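Local atomic coordinates of TarM (Staphylococcus aureus subsp. aureus 21178, PDB entry 4X7R), a protein that is a glycosyltransferase of the GT-B clan, with two Rossmann-like parallel sheets facing a common cleft and a large antiparallel sheet added to them. Residues 252-257 with 261-266; 399-404 with 441-446; 23-28 with 224-229. The protein carries 1 engineered substitution. All coordinates share one frame; numbering follows the deposited sequence.

Contact 1 (252-257 with 261-266)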
loop_
_atom_site.group_PDB
_atom_site.type_symbol
_atom_site.label_atom_id
_atom_site.label_comp_id
_atom_site.label_asym_id
_atom_site.label_seq_id
_atom_site.Cartn_x
_atom_site.Cartn_y
_atom_site.Cartn_z
ATOM N N HIS A 252 7.825 -8.298 13.050
ATOM C CA HIS A 252 9.209 -8.148 12.603
ATOM C C HIS A 252 9.909 -9.491 12.298
ATOM O O HIS A 252 11.013 -9.497 11.754
ATOM C CB HIS A 252 10.000 -7.318 13.609
ATOM C CG HIS A 252 10.070 -7.969 14.960
ATOM N ND1 HIS A 252 8.919 -8.196 15.716
ATOM C CD2 HIS A 252 11.142 -8.437 15.639
ATOM C CE1 HIS A 252 9.334 -8.813 16.812
ATOM N NE2 HIS A 252 10.667 -8.976 16.811
ATOM N N HIS A 253 9.291 -10.620 12.638
ATOM C CA HIS A 253 9.898 -11.900 12.292
ATOM C C HIS A 253 9.561 -12.204 10.833
ATOM O O HIS A 253 8.515 -11.753 10.321
ATOM C CB HIS A 253 9.357 -13.052 13.153
ATOM C CG HIS A 253 9.619 -12.910 14.610
ATOM N ND1 HIS A 253 8.731 -12.222 15.444
ATOM C CD2 HIS A 253 10.597 -13.460 15.368
ATOM C CE1 HIS A 253 9.222 -12.335 16.671
ATOM N NE2 HIS A 253 10.342 -13.074 16.679
ATOM N N GLU A 254 10.431 -12.988 10.175
ATOM C CA GLU A 254 10.199 -13.441 8.811
ATOM C C GLU A 254 8.976 -14.364 8.800
ATOM O O GLU A 254 8.805 -15.208 9.695
ATOM C CB GLU A 254 11.427 -14.181 8.247
ATOM C CG GLU A 254 12.451 -13.253 7.619
ATOM C CD GLU A 254 12.215 -12.843 6.179
ATOM O OE1 GLU A 254 11.110 -12.351 5.853
ATOM O OE2 GLU A 254 13.168 -12.970 5.380
ATOM N N ASN A 255 8.093 -14.126 7.829
ATOM C CA ASN A 255 6.865 -14.886 7.618
ATOM C C ASN A 255 7.229 -16.235 7.088
ATOM O O ASN A 255 8.219 -16.347 6.364
ATOM C CB ASN A 255 5.970 -14.180 6.603
ATOM C CG ASN A 255 5.629 -12.758 6.987
ATOM O OD1 ASN A 255 5.408 -12.429 8.161
ATOM N ND2 ASN A 255 5.539 -11.896 5.992
ATOM N N PHE A 256 6.434 -17.262 7.447
ATOM C CA PHE A 256 6.612 -18.659 7.011
ATOM C C PHE A 256 8.053 -19.154 7.221
ATOM O O PHE A 256 8.666 -19.722 6.321
ATOM C CB PHE A 256 6.116 -18.839 5.558
ATOM C CG PHE A 256 4.740 -18.264 5.317
ATOM C CD1 PHE A 256 3.613 -18.851 5.887
ATOM C CD2 PHE A 256 4.572 -17.122 4.552
ATOM C CE1 PHE A 256 2.346 -18.310 5.679
ATOM C CE2 PHE A 256 3.303 -16.587 4.338
ATOM C CZ PHE A 256 2.198 -17.187 4.903
ATOM N N ASP A 257 8.588 -18.892 8.422
ATOM C CA ASP A 257 9.954 -19.233 8.799
ATOM C C ASP A 257 9.992 -19.897 10.164
ATOM O O ASP A 257 9.384 -19.395 11.121
ATOM C CB ASP A 257 10.827 -17.967 8.781
ATOM C CG ASP A 257 12.266 -18.192 9.187
ATOM O OD1 ASP A 257 13.042 -18.701 8.359
ATOM O OD2 ASP A 257 12.596 -17.952 10.370
ATOM N N ALA A 261 14.299 -16.245 11.911
ATOM C CA ALA A 261 14.809 -15.093 11.150
ATOM C C ALA A 261 13.939 -13.818 11.262
ATOM O O ALA A 261 12.717 -13.902 11.393
ATOM C CB ALA A 261 14.968 -15.472 9.678
ATOM N N PHE A 262 14.578 -12.654 11.161
ATOM C CA PHE A 262 13.921 -11.346 11.188
ATOM C C PHE A 262 13.840 -10.778 9.790
ATOM O O PHE A 262 14.742 -11.020 9.001
ATOM C CB PHE A 262 14.698 -10.383 12.103
ATOM C CG PHE A 262 14.670 -10.828 13.543
ATOM C CD1 PHE A 262 13.470 -10.871 14.252
ATOM C CD2 PHE A 262 15.830 -11.236 14.181
ATOM C CE1 PHE A 262 13.434 -11.314 15.565
ATOM C CE2 PHE A 262 15.793 -11.674 15.509
ATOM C CZ PHE A 262 14.592 -11.713 16.189
ATOM N N LYS A 263 12.771 -10.026 9.476
ATOM C CA LYS A 263 12.617 -9.365 8.170
ATOM C C LYS A 263 13.753 -8.343 8.047
ATOM O O LYS A 263 14.039 -7.647 9.018
ATOM C CB LYS A 263 11.255 -8.656 8.063
ATOM C CG LYS A 263 10.049 -9.588 8.102
ATOM C CD LYS A 263 8.752 -8.829 7.965
ATOM C CE LYS A 263 7.625 -9.727 7.511
ATOM N NZ LYS A 263 6.559 -9.902 8.543
ATOM N N LYS A 264 14.445 -8.314 6.905
ATOM C CA LYS A 264 15.584 -7.415 6.684
ATOM C C LYS A 264 15.319 -5.933 6.904
ATOM O O LYS A 264 16.077 -5.310 7.639
ATOM C CB LYS A 264 16.317 -7.680 5.358
ATOM C CG LYS A 264 17.666 -8.374 5.599
ATOM C CD LYS A 264 17.676 -9.888 5.352
ATOM C CE LYS A 264 17.519 -10.709 6.620
ATOM N NZ LYS A 264 17.201 -12.125 6.305
ATOM N N SER A 265 14.266 -5.375 6.298
ATOM C CA SER A 265 13.941 -3.939 6.424
ATOM C C SER A 265 13.664 -3.548 7.862
ATOM O O SER A 265 14.325 -2.654 8.383
ATOM C CB SER A 265 12.746 -3.560 5.557
ATOM O OG SER A 265 12.958 -3.886 4.196
ATOM N N GLU A 266 12.735 -4.276 8.526
ATOM C CA GLU A 266 12.359 -4.052 9.932
ATOM C C GLU A 266 13.534 -4.224 10.873
ATOM O O GLU A 266 13.654 -3.446 11.813
ATOM C CB GLU A 266 11.158 -4.923 10.349
ATOM C CG GLU A 266 9.840 -4.450 9.738
ATOM C CD GLU A 266 9.594 -4.750 8.265
ATOM O OE1 GLU A 266 10.422 -5.448 7.644
ATOM O OE2 GLU A 266 8.551 -4.310 7.733
HETATM O O HOH W 1 13.077 -9.992 4.656
#
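Glu-254 and Lys-263 each give a backbone N-H to the other segment. Glu-254 N reaches Ala-261 O at 2.7 Å in a nearly straight bond (N-H...O 175°), and Lys-263 N reaches His-252 O at 2.9 Å. The side chain of Lys-263 then turns back over the loop. Its NZ donates to Asn-255 OD1 at 2.8 Å from above the plane of that carbonyl, more weakly to His-253 O, and also to Asn-251 O. A long flexible lysine suits this place, because one ammonium group can gather several carbonyl oxygens of a turning chain. Asp-257 OD2 takes a weak bond from Ala-261 N, while its OD1 is held by Thr-259.

Together the two backbone bonds make a single antiparallel bridge in which His-253 and Phe-262 are the non-hydrogen-bonded pair, with CA atoms 4.2 Å apart. This loop, closed by one isolated bridge, leads into helix 264-271, whose N-cap position is Lys-263. There a water accepts from Lys-264 N and donates weakly to Glu-254 OE2. With its CG anti to the carbonyl carbon (chi1 -86°), Glu-254 rests CG against Phe-262 O, and the bend at the next bond turns the carboxylate toward Lys-263.

Since the bridged pair projects from one side of the bridge, the rings of His-253 and Phe-262 run side by side, obliquely turned. Phe-262 CE1 meets His-253 CD2 at 3.6 Å, and its CD1 meets His-252 CD2 at 3.6 Å, rim to rim with almost parallel planes. His-253 ND1 lies over one face of the His-252 ring. The histidines add polar edges that the phenylalanine lacks: His-252 is bonded to Gln-286 and Gln-293, His-253 to Asn-251 and Gln-293, which ties the aromatic cluster to helix 284-293.

Contact 2 (399-404 with 441-446). With 3YW ((2S)-2,3-dihydroxypropyl 2-acetamido-2-deoxy-alpha-D-glucopyranoside), chain F.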
loop_
_atom_site.group_PDB
_atom_site.type_symbol
_atom_site.label_atom_id
_atom_site.label_comp_id
_atom_site.label_asym_id
_atom_site.label_seq_id
_atom_site.Cartn_x
_atom_site.Cartn_y
_atom_site.Cartn_z
ATOM N N THR A 399 -7.916 -15.782 9.631
ATOM C CA THR A 399 -7.040 -16.959 9.596
ATOM C C THR A 399 -5.593 -16.484 9.453
ATOM O O THR A 399 -4.691 -17.300 9.329
ATOM C CB THR A 399 -7.433 -17.944 8.458
ATOM O OG1 THR A 399 -7.623 -17.215 7.241
ATOM C CG2 THR A 399 -8.664 -18.744 8.787
ATOM N N SER A 400 -5.379 -15.169 9.490
ATOM C CA SER A 400 -4.060 -14.537 9.346
ATOM C C SER A 400 -3.049 -15.098 10.342
ATOM O O SER A 400 -3.394 -15.341 11.501
ATOM C CB SER A 400 -4.168 -13.026 9.486
ATOM O OG SER A 400 -2.931 -12.433 9.132
ATOM N N GLN A 401 -1.821 -15.334 9.872
ATOM C CA GLN A 401 -0.754 -15.894 10.704
ATOM C C GLN A 401 0.166 -14.820 11.260
ATOM O O GLN A 401 0.909 -15.096 12.205
ATOM C CB GLN A 401 0.063 -16.951 9.928
ATOM C CG GLN A 401 -0.701 -18.248 9.643
ATOM C CD GLN A 401 -0.672 -19.271 10.742
ATOM O OE1 GLN A 401 0.187 -19.260 11.630
ATOM N NE2 GLN A 401 -1.577 -20.234 10.659
ATOM N N TYR A 402 0.188 -13.629 10.634
ATOM C CA TYR A 402 1.056 -12.548 11.096
ATOM C C TYR A 402 0.363 -11.188 10.937
ATOM O O TYR A 402 -0.183 -10.895 9.870
ATOM C CB TYR A 402 2.410 -12.526 10.335
ATOM C CG TYR A 402 3.066 -13.882 10.140
ATOM C CD1 TYR A 402 3.930 -14.407 11.100
ATOM C CD2 TYR A 402 2.823 -14.640 8.997
ATOM C CE1 TYR A 402 4.533 -15.656 10.928
ATOM C CE2 TYR A 402 3.399 -15.900 8.827
ATOM C CZ TYR A 402 4.260 -16.398 9.790
ATOM O OH TYR A 402 4.824 -17.637 9.624
ATOM N N GLU A 403 0.413 -10.352 11.983
ATOM C CA GLU A 403 -0.124 -8.998 11.941
ATOM C C GLU A 403 0.737 -8.092 12.817
ATOM O O GLU A 403 1.433 -8.559 13.732
ATOM C CB GLU A 403 -1.599 -8.932 12.444
ATOM C CG GLU A 403 -2.660 -9.654 11.628
ATOM C CD GLU A 403 -2.889 -9.125 10.223
ATOM O OE1 GLU A 403 -2.537 -7.955 9.949
ATOM O OE2 GLU A 403 -3.421 -9.893 9.390
ATOM N N GLY A 404 0.618 -6.806 12.558
ATOM C CA GLY A 404 1.160 -5.749 13.390
ATOM C C GLY A 404 0.078 -5.388 14.386
ATOM O O GLY A 404 0.350 -5.156 15.568
ATOM N N ILE A 441 -8.972 -18.278 18.638
ATOM C CA ILE A 441 -8.758 -19.687 18.291
ATOM C C ILE A 441 -7.274 -20.027 18.302
ATOM O O ILE A 441 -6.458 -19.255 17.798
ATOM C CB ILE A 441 -9.428 -20.006 16.913
ATOM C CG1 ILE A 441 -10.929 -19.623 16.871
ATOM C CG2 ILE A 441 -9.173 -21.444 16.422
ATOM C CD1 ILE A 441 -11.830 -20.172 17.990
ATOM N N GLU A 442 -6.931 -21.193 18.860
ATOM C CA GLU A 442 -5.570 -21.711 18.874
ATOM C C GLU A 442 -5.116 -21.786 17.416
ATOM O O GLU A 442 -5.858 -22.307 16.579
ATOM C CB GLU A 442 -5.546 -23.096 19.538
ATOM C CG GLU A 442 -4.156 -23.577 19.912
ATOM C CD GLU A 442 -4.044 -25.058 20.221
ATOM O OE1 GLU A 442 -5.081 -25.764 20.210
ATOM O OE2 GLU A 442 -2.905 -25.516 20.466
ATOM N N ASN A 443 -3.974 -21.137 17.091
ATOM C CA ASN A 443 -3.418 -21.051 15.737
ATOM C C ASN A 443 -3.334 -22.413 15.042
ATOM O O ASN A 443 -2.849 -23.379 15.641
ATOM C CB ASN A 443 -2.056 -20.351 15.742
ATOM C CG ASN A 443 -1.537 -20.051 14.359
ATOM O OD1 ASN A 443 -2.296 -19.814 13.433
ATOM N ND2 ASN A 443 -0.233 -20.060 14.184
ATOM N N HIS A 444 -3.839 -22.470 13.782
ATOM C CA HIS A 444 -3.942 -23.638 12.886
ATOM C C HIS A 444 -5.157 -24.527 13.156
ATOM O O HIS A 444 -5.531 -25.303 12.276
ATOM C CB HIS A 444 -2.649 -24.479 12.829
ATOM C CG HIS A 444 -1.500 -23.783 12.174
ATOM N ND1 HIS A 444 -0.479 -23.201 12.923
ATOM C CD2 HIS A 444 -1.252 -23.576 10.858
ATOM C CE1 HIS A 444 0.354 -22.670 12.040
ATOM N NE2 HIS A 444 -0.068 -22.866 10.783
ATOM N N ASN A 445 -5.762 -24.438 14.362
ATOM C CA ASN A 445 -6.916 -25.260 14.754
ATOM C C ASN A 445 -8.182 -24.912 13.940
ATOM O O ASN A 445 -9.073 -24.216 14.433
ATOM C CB ASN A 445 -7.159 -25.182 16.273
ATOM C CG ASN A 445 -7.962 -26.326 16.840
ATOM O OD1 ASN A 445 -8.723 -27.000 16.138
ATOM N ND2 ASN A 445 -7.852 -26.531 18.150
ATOM N N ILE A 446 -8.245 -25.417 12.692
ATOM C CA ILE A 446 -9.354 -25.201 11.754
ATOM C C ILE A 446 -10.695 -25.783 12.228
ATOM O O ILE A 446 -11.737 -25.207 11.922
ATOM C CB ILE A 446 -8.992 -25.568 10.281
ATOM C CG1 ILE A 446 -8.701 -27.084 10.097
ATOM C CG2 ILE A 446 -7.832 -24.692 9.775
ATOM C CD1 ILE A 446 -8.762 -27.600 8.642
HETATM O O3A 3YW F . 4.108 -4.481 4.594
HETATM C C4A 3YW F . 1.003 -3.005 6.084
HETATM C C5A 3YW F . 1.911 -4.032 5.453
HETATM O O5 3YW F . -0.170 -2.257 8.828
HETATM C C6A 3YW F . 3.315 -3.514 5.266
HETATM C C5 3YW F . -1.487 -2.183 9.389
HETATM C C6 3YW F . -1.690 -0.750 9.819
HETATM C C4 3YW F . -1.593 -3.209 10.516
HETATM O O6 3YW F . -0.719 -0.336 10.769
HETATM C C3 3YW F . -1.492 -4.602 9.905
HETATM O O4 3YW F . -2.848 -3.084 11.176
HETATM O O3 3YW F . -1.556 -5.621 10.903
HETATM O O7 3YW F . 1.211 -7.130 9.250
HETATM C C7 3YW F . 0.343 -7.043 8.388
HETATM C C8 3YW F . -0.014 -8.196 7.500
HETATM N N2 3YW F . -0.348 -5.919 8.190
HETATM C C2 3YW F . -0.233 -4.751 9.050
HETATM C C1 3YW F . 0.172 -3.508 8.238
HETATM O O1 3YW F . -0.057 -3.571 6.859
HETATM O O2 3YW F . 1.365 -4.417 4.191
#
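Gln-401 sets the NH2 end of its amide over one face of the His-444 ring, NE2 lying 3.0 Å from His-444 NE2 and toward the rim, with amide and ring planes 36° apart. Asn-443 OD1 sits farther above the same face. The two amides meet at a steeper angle, their planes 50° apart, and are joined by one hydrogen bond from Asn-443 ND2 to Gln-401 OE1 at 2.7 Å. The acceptor lies in the plane of the Asn-443 amide, whereas the donor is tilted out of the carbonyl plane of Gln-401. Asn-443 OD1 is also 2.9 Å from Gln-401 NE2, but at a poor angle for bonding. A kink at chi2 (-85°) swings the Gln-401 amide across to these partners.

Asn-443 and His-444 occupy the central positions of a type II turn from Glu-442 to Asn-445, and His-444 accepts the positive phi this turn requires. Asn-445, a good N-cap residue, bonds through OD1 to Asp-448 N.

At the far end of 399-404 the loop enters the pocket of (2S)-2,3-dihydroxypropyl 2-acetamido-2-deoxy-alpha-D-glucopyranoside. Its O3 donates to Glu-403 OE1 at 2.7 Å and accepts from Gly-404 N at 3.0 Å. Ser-400 OG bonds Glu-403 OE2 at 2.6 Å, and Lys-331 forms a salt bridge to the same oxygen, so the carboxylate is positioned from behind.

Both loops follow strands of the C-terminal parallel sheet, 395-398 and 438-441. Gln-401 rests on Leu-335 of helix 333-346, and Asn-443 on Phe-422 of the intervening strand 419-422.

Contact 3 (23-28 with 224-229). With SUS (2-deoxy-3,6-di-O-sulfo-2-(sulfoamino)-alpha-D-glucopyranose), chain C.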
loop_
_atom_site.group_PDB
_atom_site.type_symbol
_atom_site.label_atom_id
_atom_site.label_comp_id
_atom_site.label_asym_id
_atom_site.label_seq_id
_atom_site.Cartn_x
_atom_site.Cartn_y
_atom_site.Cartn_z
ATOM N N PHE A 23 -3.586 7.542 6.151
ATOM C CA PHE A 23 -4.701 8.439 5.811
ATOM C C PHE A 23 -5.497 8.866 7.057
ATOM O O PHE A 23 -5.892 10.039 7.182
ATOM C CB PHE A 23 -5.656 7.756 4.809
ATOM C CG PHE A 23 -5.143 7.506 3.405
ATOM C CD1 PHE A 23 -4.270 8.403 2.792
ATOM C CD2 PHE A 23 -5.569 6.395 2.677
ATOM C CE1 PHE A 23 -3.806 8.176 1.492
ATOM C CE2 PHE A 23 -5.108 6.174 1.376
ATOM C CZ PHE A 23 -4.234 7.070 0.791
ATOM N N ASN A 24 -5.764 7.899 7.963
ATOM C CA ASN A 24 -6.502 8.181 9.181
ATOM C C ASN A 24 -5.628 8.968 10.152
ATOM O O ASN A 24 -6.135 9.884 10.794
ATOM C CB ASN A 24 -7.056 6.900 9.834
ATOM C CG ASN A 24 -8.085 7.222 10.888
ATOM O OD1 ASN A 24 -8.964 8.049 10.670
ATOM N ND2 ASN A 24 -8.003 6.590 12.051
ATOM N N ARG A 25 -4.317 8.652 10.221
ATOM C CA ARG A 25 -3.365 9.389 11.065
ATOM C C ARG A 25 -3.276 10.834 10.604
ATOM O O ARG A 25 -3.184 11.733 11.428
ATOM C CB ARG A 25 -1.965 8.746 11.015
ATOM C CG ARG A 25 -1.087 9.183 12.204
ATOM C CD ARG A 25 0.373 8.819 12.084
ATOM N NE ARG A 25 0.563 7.384 11.853
ATOM C CZ ARG A 25 1.428 6.884 10.982
ATOM N NH1 ARG A 25 2.174 7.691 10.243
ATOM N NH2 ARG A 25 1.537 5.572 10.824
ATOM N N SER A 26 -3.277 11.061 9.272
ATOM C CA SER A 26 -3.207 12.421 8.724
ATOM C C SER A 26 -4.432 13.199 9.154
ATOM O O SER A 26 -4.311 14.336 9.632
ATOM C CB SER A 26 -3.109 12.384 7.203
ATOM O OG SER A 26 -3.114 13.720 6.754
ATOM N N LYS A 27 -5.617 12.582 9.032
ATOM C CA LYS A 27 -6.879 13.220 9.456
ATOM C C LYS A 27 -6.814 13.621 10.944
ATOM O O LYS A 27 -7.178 14.738 11.288
ATOM C CB LYS A 27 -8.082 12.292 9.204
ATOM C CG LYS A 27 -9.401 12.926 9.660
ATOM C CD LYS A 27 -10.469 11.933 9.977
ATOM C CE LYS A 27 -10.725 11.836 11.459
ATOM N NZ LYS A 27 -10.905 10.414 11.882
ATOM N N GLU A 28 -6.299 12.729 11.804
ATOM C CA GLU A 28 -6.196 13.002 13.251
ATOM C C GLU A 28 -5.214 14.123 13.583
ATOM O O GLU A 28 -5.548 14.969 14.400
ATOM C CB GLU A 28 -5.925 11.718 14.049
ATOM C CG GLU A 28 -7.095 10.741 14.025
ATOM C CD GLU A 28 -8.439 11.229 14.552
ATOM O OE1 GLU A 28 -8.484 12.273 15.246
ATOM O OE2 GLU A 28 -9.454 10.550 14.277
ATOM N N ILE A 224 8.075 10.838 9.676
ATOM C CA ILE A 224 7.601 9.536 10.140
ATOM C C ILE A 224 7.753 8.607 8.968
ATOM O O ILE A 224 7.134 8.829 7.930
ATOM C CB ILE A 224 6.141 9.525 10.696
ATOM C CG1 ILE A 224 5.997 10.435 11.925
ATOM C CG2 ILE A 224 5.698 8.064 11.024
ATOM C CD1 ILE A 224 4.549 10.669 12.369
ATOM N N CYS A 225 8.552 7.579 9.117
ATOM C CA CYS A 225 8.706 6.654 8.026
ATOM C C CYS A 225 7.844 5.437 8.282
ATOM O O CYS A 225 8.051 4.729 9.268
ATOM C CB CYS A 225 10.166 6.282 7.796
ATOM S SG CYS A 225 10.388 5.072 6.469
ATOM N N ASP A 226 6.862 5.223 7.397
ATOM C CA ASP A 226 5.901 4.120 7.437
ATOM C C ASP A 226 6.316 2.953 6.561
ATOM O O ASP A 226 6.207 1.795 6.974
ATOM C CB ASP A 226 4.507 4.633 7.057
ATOM C CG ASP A 226 3.836 5.399 8.173
ATOM O OD1 ASP A 226 3.475 4.763 9.189
ATOM O OD2 ASP A 226 3.691 6.647 8.043
ATOM N N GLY A 227 6.765 3.242 5.344
ATOM C CA GLY A 227 7.229 2.190 4.441
ATOM C C GLY A 227 8.581 1.698 4.906
ATOM O O GLY A 227 9.519 2.493 4.980
ATOM N N PRO A 228 8.715 0.427 5.330
ATOM C CA PRO A 228 10.018 -0.030 5.877
ATOM C C PRO A 228 11.205 0.068 4.923
ATOM O O PRO A 228 12.315 0.423 5.344
ATOM C CB PRO A 228 9.735 -1.472 6.324
ATOM C CG PRO A 228 8.525 -1.905 5.526
ATOM C CD PRO A 228 7.699 -0.652 5.360
ATOM N N GLY A 229 10.976 -0.246 3.646
ATOM C CA GLY A 229 12.032 -0.170 2.646
ATOM C C GLY A 229 12.464 1.267 2.387
ATOM O O GLY A 229 13.559 1.497 1.860
HETATM N N2 SUS C . 12.051 1.993 -3.628
HETATM C C1 SUS C . 11.787 0.059 -5.129
HETATM S S1 SUS C . 11.690 3.508 -4.456
HETATM C C2 SUS C . 11.122 0.947 -4.093
HETATM S S2 SUS C . 7.152 -2.842 -6.172
HETATM C C3 SUS C . 10.605 0.092 -2.915
HETATM O O3 SUS C . 9.877 0.907 -1.974
HETATM S S3 SUS C . 10.454 1.101 -0.573
HETATM C C4 SUS C . 9.733 -1.084 -3.376
HETATM O O4 SUS C . 9.549 -1.890 -2.228
HETATM C C5 SUS C . 10.452 -1.883 -4.521
HETATM O O5 SUS C . 10.856 -0.962 -5.577
HETATM C C6 SUS C . 9.553 -2.892 -5.233
HETATM O O6 SUS C . 8.453 -2.174 -5.761
HETATM O O1S SUS C . 10.325 4.012 -3.995
HETATM O O2S SUS C . 12.806 4.475 -4.089
HETATM O O3S SUS C . 11.656 3.293 -5.968
HETATM O O4S SUS C . 6.124 -1.740 -6.450
HETATM O O5S SUS C . 7.407 -3.682 -7.425
HETATM O O6S SUS C . 6.639 -3.737 -5.038
HETATM O O7S SUS C . 10.640 -0.280 0.025
HETATM O O8S SUS C . 9.505 1.908 0.314
HETATM O O9S SUS C . 11.801 1.811 -0.648
#
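In the N-terminal Rossmann-like domain of this GT-B protein, helix 17-31 covers the parallel sheet where strand 221-225 runs out into a loop. Across that junction lies a buried salt bridge between Arg-25 of the helix and Asp-226, the residue just after the strand. The guanidinium meets the carboxylate end-on, with one nitrogen to each oxygen: NH2 to Asp-226 OD1 at 2.7 Å and NH1 to Asp-226 OD2 at 2.9 Å. Both bonds are close to straight, at 170° and 165°. Each oxygen is approached on its syn side, and the two flat groups are nearly coplanar, an arrangement that fixes the rotation of both.

Arginine suits the place because its length spans from helix to sheet, where even the nearest CA atoms, of Arg-25 and Ile-224, are 11.0 Å apart. The chain leaves the helix extended, CG opposite the backbone N (chi1 -161°), then bends at chi3 to present its end to Asp-226. Ile-224 CG2 packs 3.6 Å from Arg-25 NH1. Met-6 of the neighbouring strand 3-7 and Trp-487 of the C-terminal helix 480-492 touch the arginine too, which is consistent with the way that last helix packs against the N-terminal domain in GT-B proteins.

Asp-226 OD1 has a second partner, His-249 NE2, whose ring in turn contacts the bound 3YW through ND1. Arg-25 therefore probably positions a second-shell carboxylate behind that pocket.

Further along the loop the chain enters the glycan pocket. Gly-229 has no side chain there, and a sulfate oxygen of the sugar SUS, O7S, comes to 3.0 Å from Gly-229 CA.

In the fold
From the N terminus, contact 3 opens first, on helix 17-31, and closes after strand 221-225, enclosing the whole antiparallel sheet of strands 99-103 to 198-200. Contact 1 closes a short loop after strand 243-247, its second segment running into the start of helix 264-271. Contact 2 comes last, joining two strand-end loops of the C-terminal sheet. The three lie in series; none nests within or crosses another. Pro-228 of contact 3 packs on Ser-265 and Glu-266 of contact 1. On its other flank, contact 1 meets the C-terminal half, where Tyr-402 OH is probably hydrogen-bonded to Phe-256 N. Contacts 2 and 3 do not touch, their nearest atoms being about 11 Å apart.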